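Local atomic coordinates of beta-N-acetylglucosaminidase (PDB entry 3WO8), a protein that probably hydrolyses terminal non-reducing N-acetyl-D-hexosamine residues from N-acetyl-beta-D-hexosaminides, as a glycoside hydrolase family 3 enzyme built with a TIM barrel. Residues Val436-Arg441 with Lys453-Arg458; Thr359-Ser364 with Glu404-Asp409. One frame throughout, in Å; residues are numbered along the deposited sequence.

How the contacts relate
Contacts 1 and 2 both lie in the C-terminal domain that follows the TIM barrel, and both involve the same mixed sheet. Contact 2 closes along the chain before contact 1 opens. Their centres are about 15 Å apart and their nearest atoms about 5 Å, without touching. Strand 411-415 stands between them, hydrogen-bonded through its backbone to strand 435-439 of contact 1 on one flank and to strand 357-363 of contact 2 on the other. Contact 1 pairs two neighbouring strands, whereas in contact 2 a loop lies against one strand. The end of contact 1 also reaches the second subunit, whereas no other chain of the assembly touches contact 2.

Contact 1 (Val436-Arg441 with Lys453-Arg458); sequences VYFVLR and KIVVTR
Phe438 and Val455 pack at the tight centre of this parallel strand pair. Their side chains lie side by side and point the same way, and Val455 CB sits over one face of the phenyl ring, 4.1 Å from its centroid and offset toward the rim where CD2 and CE2 lie. The ring also stacks with that of Phe414. Next to them, Val436 CG1 meets Val455 CG2 at 4.0 Å. The opposite face of the sheet carries Val439 and Ile454, whose CG2 methyls approach to 3.9 Å; the valine methyl is placed by CG1 standing anti to the backbone N (chi1 173°), which turns CG2 to the N side.

The backbone evidence agrees: Tyr437 N donates to Lys453 O, Val455 N to Tyr437 O (2.8 Å, N-H...O 173°) and Val439 N to Val455 O. The pairing then slackens. Thr457 N reaches Val439 O only weakly, at 3.1 Å and 134°, and Thr457 OG1 is hydrogen-bonded to Ser459 O. At the other end, Lys453 offers Val436 CG2 just its CB, 4.1 Å away, while its chain leads off from a partly exposed position. An alanine at Phe438 would probably open a gap beside Val455 and leave Phe414 without this stacking partner.

Arg441, also partly exposed, forms a salt bridge through NE with Asp139 of the second subunit. Helix 462-471 covers the Phe438 face, where Leu469 touches Phe438 and Ser468 touches Val455. Strand 435-439 is flanked in the sheet by 411-415, and strand 453-456 by the antiparallel edge strand 345-347.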
loop_
_atom_site.group_PDB
_atom_site.type_symbol
_atom_site.label_atom_id
_atom_site.label_comp_id
_atom_site.label_asym_id
_atom_site.label_seq_id
_atom_site.Cartn_x
_atom_site.Cartn_y
_atom_site.Cartn_z
ATOM N N VAL B 436 -9.667 24.316 22.611
ATOM C CA VAL B 436 -8.459 24.285 21.797
ATOM C C VAL B 436 -8.857 24.198 20.322
ATOM O O VAL B 436 -9.603 23.326 19.909
ATOM C CB VAL B 436 -7.568 23.110 22.165
ATOM C CG1 VAL B 436 -6.332 23.059 21.292
ATOM C CG2 VAL B 436 -7.151 23.254 23.596
ATOM N N TYR B 437 -8.378 25.154 19.549
ATOM C CA TYR B 437 -8.672 25.215 18.154
ATOM C C TYR B 437 -7.551 24.467 17.430
ATOM O O TYR B 437 -6.377 24.654 17.754
ATOM C CB TYR B 437 -8.749 26.655 17.741
ATOM C CG TYR B 437 -9.939 27.369 18.333
ATOM C CD1 TYR B 437 -11.156 27.365 17.684
ATOM C CD2 TYR B 437 -9.849 28.040 19.538
ATOM C CE1 TYR B 437 -12.252 28.021 18.202
ATOM C CE2 TYR B 437 -10.950 28.698 20.064
ATOM C CZ TYR B 437 -12.133 28.695 19.382
ATOM O OH TYR B 437 -13.228 29.342 19.856
ATOM N N PHE B 438 -7.908 23.541 16.536
ATOM C CA PHE B 438 -6.905 22.888 15.696
ATOM C C PHE B 438 -7.021 23.521 14.312
ATOM O O PHE B 438 -8.020 23.308 13.603
ATOM C CB PHE B 438 -7.123 21.396 15.619
ATOM C CG PHE B 438 -6.659 20.635 16.810
ATOM C CD1 PHE B 438 -7.329 20.717 17.977
ATOM C CD2 PHE B 438 -5.583 19.789 16.733
ATOM C CE1 PHE B 438 -6.927 19.996 19.092
ATOM C CE2 PHE B 438 -5.164 19.047 17.831
ATOM C CZ PHE B 438 -5.846 19.147 19.019
ATOM N N VAL B 439 -6.026 24.328 13.960
ATOM C CA VAL B 439 -5.955 24.911 12.619
ATOM C C VAL B 439 -5.287 23.844 11.754
ATOM O O VAL B 439 -4.067 23.572 11.822
ATOM C CB VAL B 439 -5.217 26.270 12.595
ATOM C CG1 VAL B 439 -5.011 26.757 11.166
ATOM C CG2 VAL B 439 -6.009 27.300 13.388
ATOM N N LEU B 440 -6.139 23.206 10.974
ATOM C CA LEU B 440 -5.784 21.979 10.265
ATOM C C LEU B 440 -5.156 22.218 8.912
ATOM O O LEU B 440 -4.327 21.420 8.474
ATOM C CB LEU B 440 -7.022 21.095 10.126
ATOM C CG LEU B 440 -7.110 19.850 11.034
ATOM C CD1 LEU B 440 -6.221 19.843 12.279
ATOM C CD2 LEU B 440 -8.560 19.616 11.415
ATOM N N ARG B 441 -5.509 23.347 8.295
ATOM C CA ARG B 441 -5.140 23.626 6.917
ATOM C C ARG B 441 -4.304 24.899 6.752
ATOM O O ARG B 441 -3.075 24.878 6.761
ATOM C CB ARG B 441 -6.396 23.622 6.039
ATOM C CG ARG B 441 -7.031 22.240 5.958
ATOM C CD ARG B 441 -8.268 22.254 5.108
ATOM N NE ARG B 441 -7.951 22.443 3.694
ATOM C CZ ARG B 441 -8.583 21.833 2.690
ATOM N NH1 ARG B 441 -9.569 20.962 2.947
ATOM N NH2 ARG B 441 -8.214 22.081 1.422
ATOM N N LYS B 453 -5.974 29.291 22.650
ATOM C CA LYS B 453 -5.169 28.071 22.554
ATOM C C LYS B 453 -5.327 27.479 21.140
ATOM O O LYS B 453 -6.452 27.242 20.679
ATOM C CB LYS B 453 -5.599 27.061 23.623
ATOM C CG LYS B 453 -5.496 27.556 25.061
ATOM C CD LYS B 453 -5.474 26.374 26.045
ATOM C CE LYS B 453 -5.564 26.795 27.509
ATOM N NZ LYS B 453 -6.627 27.826 27.678
ATOM N N ILE B 454 -4.205 27.293 20.441
ATOM C CA ILE B 454 -4.221 26.893 19.048
ATOM C C ILE B 454 -3.195 25.828 18.746
ATOM O O ILE B 454 -2.040 25.932 19.157
ATOM C CB ILE B 454 -3.915 28.058 18.138
ATOM C CG1 ILE B 454 -4.875 29.211 18.416
ATOM C CG2 ILE B 454 -4.016 27.610 16.681
ATOM C CD1 ILE B 454 -4.466 30.497 17.723
ATOM N N VAL B 455 -3.633 24.787 18.035
ATOM C CA VAL B 455 -2.710 23.813 17.461
ATOM C C VAL B 455 -2.780 23.990 15.947
ATOM O O VAL B 455 -3.865 23.879 15.321
ATOM C CB VAL B 455 -3.019 22.379 17.871
ATOM C CG1 VAL B 455 -1.997 21.437 17.268
ATOM C CG2 VAL B 455 -2.967 22.242 19.364
ATOM N N VAL B 456 -1.613 24.341 15.402
ATOM C CA VAL B 456 -1.401 24.538 13.968
ATOM C C VAL B 456 -0.684 23.316 13.456
ATOM O O VAL B 456 0.516 23.182 13.632
ATOM C CB VAL B 456 -0.564 25.810 13.669
ATOM C CG1 VAL B 456 -0.365 25.953 12.181
ATOM C CG2 VAL B 456 -1.262 27.078 14.208
ATOM N N THR B 457 -1.444 22.387 12.896
ATOM C CA THR B 457 -0.860 21.252 12.157
ATOM C C THR B 457 -0.688 21.809 10.770
ATOM O O THR B 457 -1.247 22.893 10.428
ATOM C CB THR B 457 -1.829 20.058 12.079
ATOM O OG1 THR B 457 -3.101 20.500 11.586
ATOM C CG2 THR B 457 -2.016 19.434 13.447
ATOM N N ARG B 458 -0.003 21.122 9.899
ATOM C CA ARG B 458 -0.200 21.622 8.512
ATOM C C ARG B 458 -0.751 20.537 7.614
ATOM O O ARG B 458 -0.297 20.349 6.508
ATOM C CB ARG B 458 1.079 22.271 7.995
ATOM C CG ARG B 458 1.238 23.701 8.471
ATOM C CD ARG B 458 2.706 24.093 8.564
ATOM N NE ARG B 458 2.788 25.521 8.846
ATOM C CZ ARG B 458 3.119 26.072 10.013
ATOM N NH1 ARG B 458 3.475 25.338 11.063
ATOM N NH2 ARG B 458 3.094 27.388 10.116
#

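Contact 2 (Thr359-Ser364 with Glu404-Asp409); sequences TLLVPS and EFVEGD
A helix-free segment of the crossover between strands 391-397 and 411-415 runs over strand 357-363, which lies between those two in the sheet, and Leu361 and Val406 are the side chains by which strand and loop meet. They reach toward each other tip to tip: Leu361 CD1 lies 3.8 Å from Val406 CG1, and Leu361 CD2 lies 4.2 Å from the same methyl. The valine torsion is consistent with this reach: chi1 of 82° sets CG1 between the backbone N and the carbonyl carbon, and this is the methyl that meets both Leu361 and Thr359 OG1.

Two residues back along the strand, Thr359 slides past Val406 in the opposite direction. Its OG1 lies 3.8 Å from Val406 CG1 and 4.0 Å from CG2, so one valine side chain touches both strand residues. Thr359 also approaches the backbone of Glu407 and Gly408, with CA atoms of Thr359 and Gly408 5.7 Å apart. Its chi1 of 110° puts OG1 well away from a staggered position, and its CG2 lies 3.1 Å from Glu407 O and close to Gly408 CA; this detail of the model is doubtful.

No hydrogen bond joins the two segments, which bury 209 Å² in total. Van der Waals contact holds them together, with Leu361-Val406 as its apolar pair, and the cover is partial: Thr359 and Leu361 are buried, whereas Glu404 and Glu407 are exposed on the loop. Ile411 also packs against Thr359, Leu361 and Val406.

On the other face of the strand, Leu360 and Val362 pack against helix 374-385. With the five parallel strands in the order 391-397, 357-363, 411-415, 435-439, 453-456, and antiparallel strand 345-347 added beside 453-456, this strand order is consistent with a flavodoxin-like fold, here with a loop over one face of strand 357-363.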
loop_
_atom_site.group_PDB
_atom_site.type_symbol
_atom_site.label_atom_id
_atom_site.label_comp_id
_atom_site.label_asym_id
_atom_site.label_seq_id
_atom_site.Cartn_x
_atom_site.Cartn_y
_atom_site.Cartn_z
ATOM N N THR B 359 -14.982 17.086 24.398
ATOM C CA THR B 359 -15.942 17.081 23.339
ATOM C C THR B 359 -15.236 17.583 22.074
ATOM O O THR B 359 -14.441 18.498 22.120
ATOM C CB THR B 359 -17.281 17.785 23.720
ATOM O OG1 THR B 359 -17.444 19.013 23.037
ATOM C CG2 THR B 359 -17.409 17.980 25.211
ATOM N N LEU B 360 -15.499 16.920 20.958
ATOM C CA LEU B 360 -14.798 17.169 19.713
ATOM C C LEU B 360 -15.729 17.828 18.740
ATOM O O LEU B 360 -16.819 17.310 18.485
ATOM C CB LEU B 360 -14.349 15.853 19.109
ATOM C CG LEU B 360 -13.597 14.914 20.038
ATOM C CD1 LEU B 360 -13.163 13.662 19.282
ATOM C CD2 LEU B 360 -12.390 15.628 20.547
ATOM N N LEU B 361 -15.326 18.969 18.208
ATOM C CA LEU B 361 -16.100 19.558 17.137
ATOM C C LEU B 361 -15.357 19.237 15.884
ATOM O O LEU B 361 -14.223 19.638 15.735
ATOM C CB LEU B 361 -16.218 21.048 17.321
ATOM C CG LEU B 361 -17.096 21.302 18.531
ATOM C CD1 LEU B 361 -16.714 22.602 19.189
ATOM C CD2 LEU B 361 -18.542 21.294 18.113
ATOM N N VAL B 362 -15.976 18.459 15.012
ATOM C CA VAL B 362 -15.282 17.916 13.881
ATOM C C VAL B 362 -16.076 18.273 12.654
ATOM O O VAL B 362 -17.245 17.952 12.580
ATOM C CB VAL B 362 -15.184 16.398 13.992
ATOM C CG1 VAL B 362 -14.684 15.788 12.680
ATOM C CG2 VAL B 362 -14.296 16.018 15.153
ATOM N N PRO B 363 -15.445 18.908 11.671
ATOM C CA PRO B 363 -16.190 19.278 10.472
ATOM C C PRO B 363 -16.696 18.088 9.676
ATOM O O PRO B 363 -16.054 17.055 9.619
ATOM C CB PRO B 363 -15.178 20.060 9.636
ATOM C CG PRO B 363 -13.934 20.153 10.431
ATOM C CD PRO B 363 -14.011 19.166 11.547
ATOM N N SER B 364 -17.848 18.247 9.067
ATOM C CA SER B 364 -18.389 17.227 8.199
ATOM C C SER B 364 -17.970 17.544 6.789
ATOM O O SER B 364 -17.684 18.692 6.464
ATOM C CB SER B 364 -19.896 17.231 8.258
ATOM O OG SER B 364 -20.379 16.495 7.160
ATOM N N GLU B 404 -22.127 24.667 16.261
ATOM C CA GLU B 404 -23.151 24.842 17.289
ATOM C C GLU B 404 -22.456 24.979 18.647
ATOM O O GLU B 404 -21.365 24.410 18.879
ATOM C CB GLU B 404 -24.126 23.647 17.291
ATOM C CG GLU B 404 -23.464 22.238 17.325
ATOM C CD GLU B 404 -23.472 21.444 15.976
ATOM O OE1 GLU B 404 -24.238 20.451 15.896
ATOM O OE2 GLU B 404 -22.728 21.770 15.003
ATOM N N PHE B 405 -23.059 25.757 19.537
ATOM C CA PHE B 405 -22.465 25.984 20.851
ATOM C C PHE B 405 -22.480 24.665 21.574
ATOM O O PHE B 405 -23.413 23.866 21.402
ATOM C CB PHE B 405 -23.241 27.011 21.674
ATOM C CG PHE B 405 -22.649 27.235 23.035
ATOM C CD1 PHE B 405 -21.565 28.086 23.199
ATOM C CD2 PHE B 405 -23.131 26.548 24.136
ATOM C CE1 PHE B 405 -20.991 28.274 24.446
ATOM C CE2 PHE B 405 -22.552 26.719 25.377
ATOM C CZ PHE B 405 -21.479 27.583 25.536
ATOM N N VAL B 406 -21.455 24.425 22.374
ATOM C CA VAL B 406 -21.318 23.129 23.009
ATOM C C VAL B 406 -20.615 23.279 24.339
ATOM O O VAL B 406 -19.880 24.222 24.527
ATOM C CB VAL B 406 -20.566 22.151 22.065
ATOM C CG1 VAL B 406 -19.052 22.331 22.138
ATOM C CG2 VAL B 406 -20.954 20.707 22.362
ATOM N N GLU B 407 -20.847 22.357 25.268
ATOM C CA GLU B 407 -20.150 22.389 26.567
ATOM C C GLU B 407 -19.304 21.135 26.710
ATOM O O GLU B 407 -19.448 20.196 25.928
ATOM C CB GLU B 407 -21.113 22.542 27.741
ATOM C CG GLU B 407 -22.425 21.756 27.643
ATOM C CD GLU B 407 -23.591 22.543 27.020
ATOM O OE1 GLU B 407 -23.552 23.802 26.972
ATOM O OE2 GLU B 407 -24.572 21.896 26.579
ATOM N N GLY B 408 -18.408 21.147 27.691
ATOM C CA GLY B 408 -17.513 20.014 27.956
ATOM C C GLY B 408 -16.458 20.432 28.959
ATOM O O GLY B 408 -16.312 21.621 29.232
ATOM N N ASP B 409 -15.721 19.488 29.525
ATOM C CA ASP B 409 -14.583 19.861 30.391
ATOM C C ASP B 409 -13.482 20.495 29.532
ATOM O O ASP B 409 -12.726 21.385 29.965
ATOM C CB ASP B 409 -13.994 18.635 31.112
ATOM C CG ASP B 409 -15.011 17.922 31.998
ATOM O OD1 ASP B 409 -16.024 18.569 32.376
ATOM O OD2 ASP B 409 -14.785 16.719 32.291
#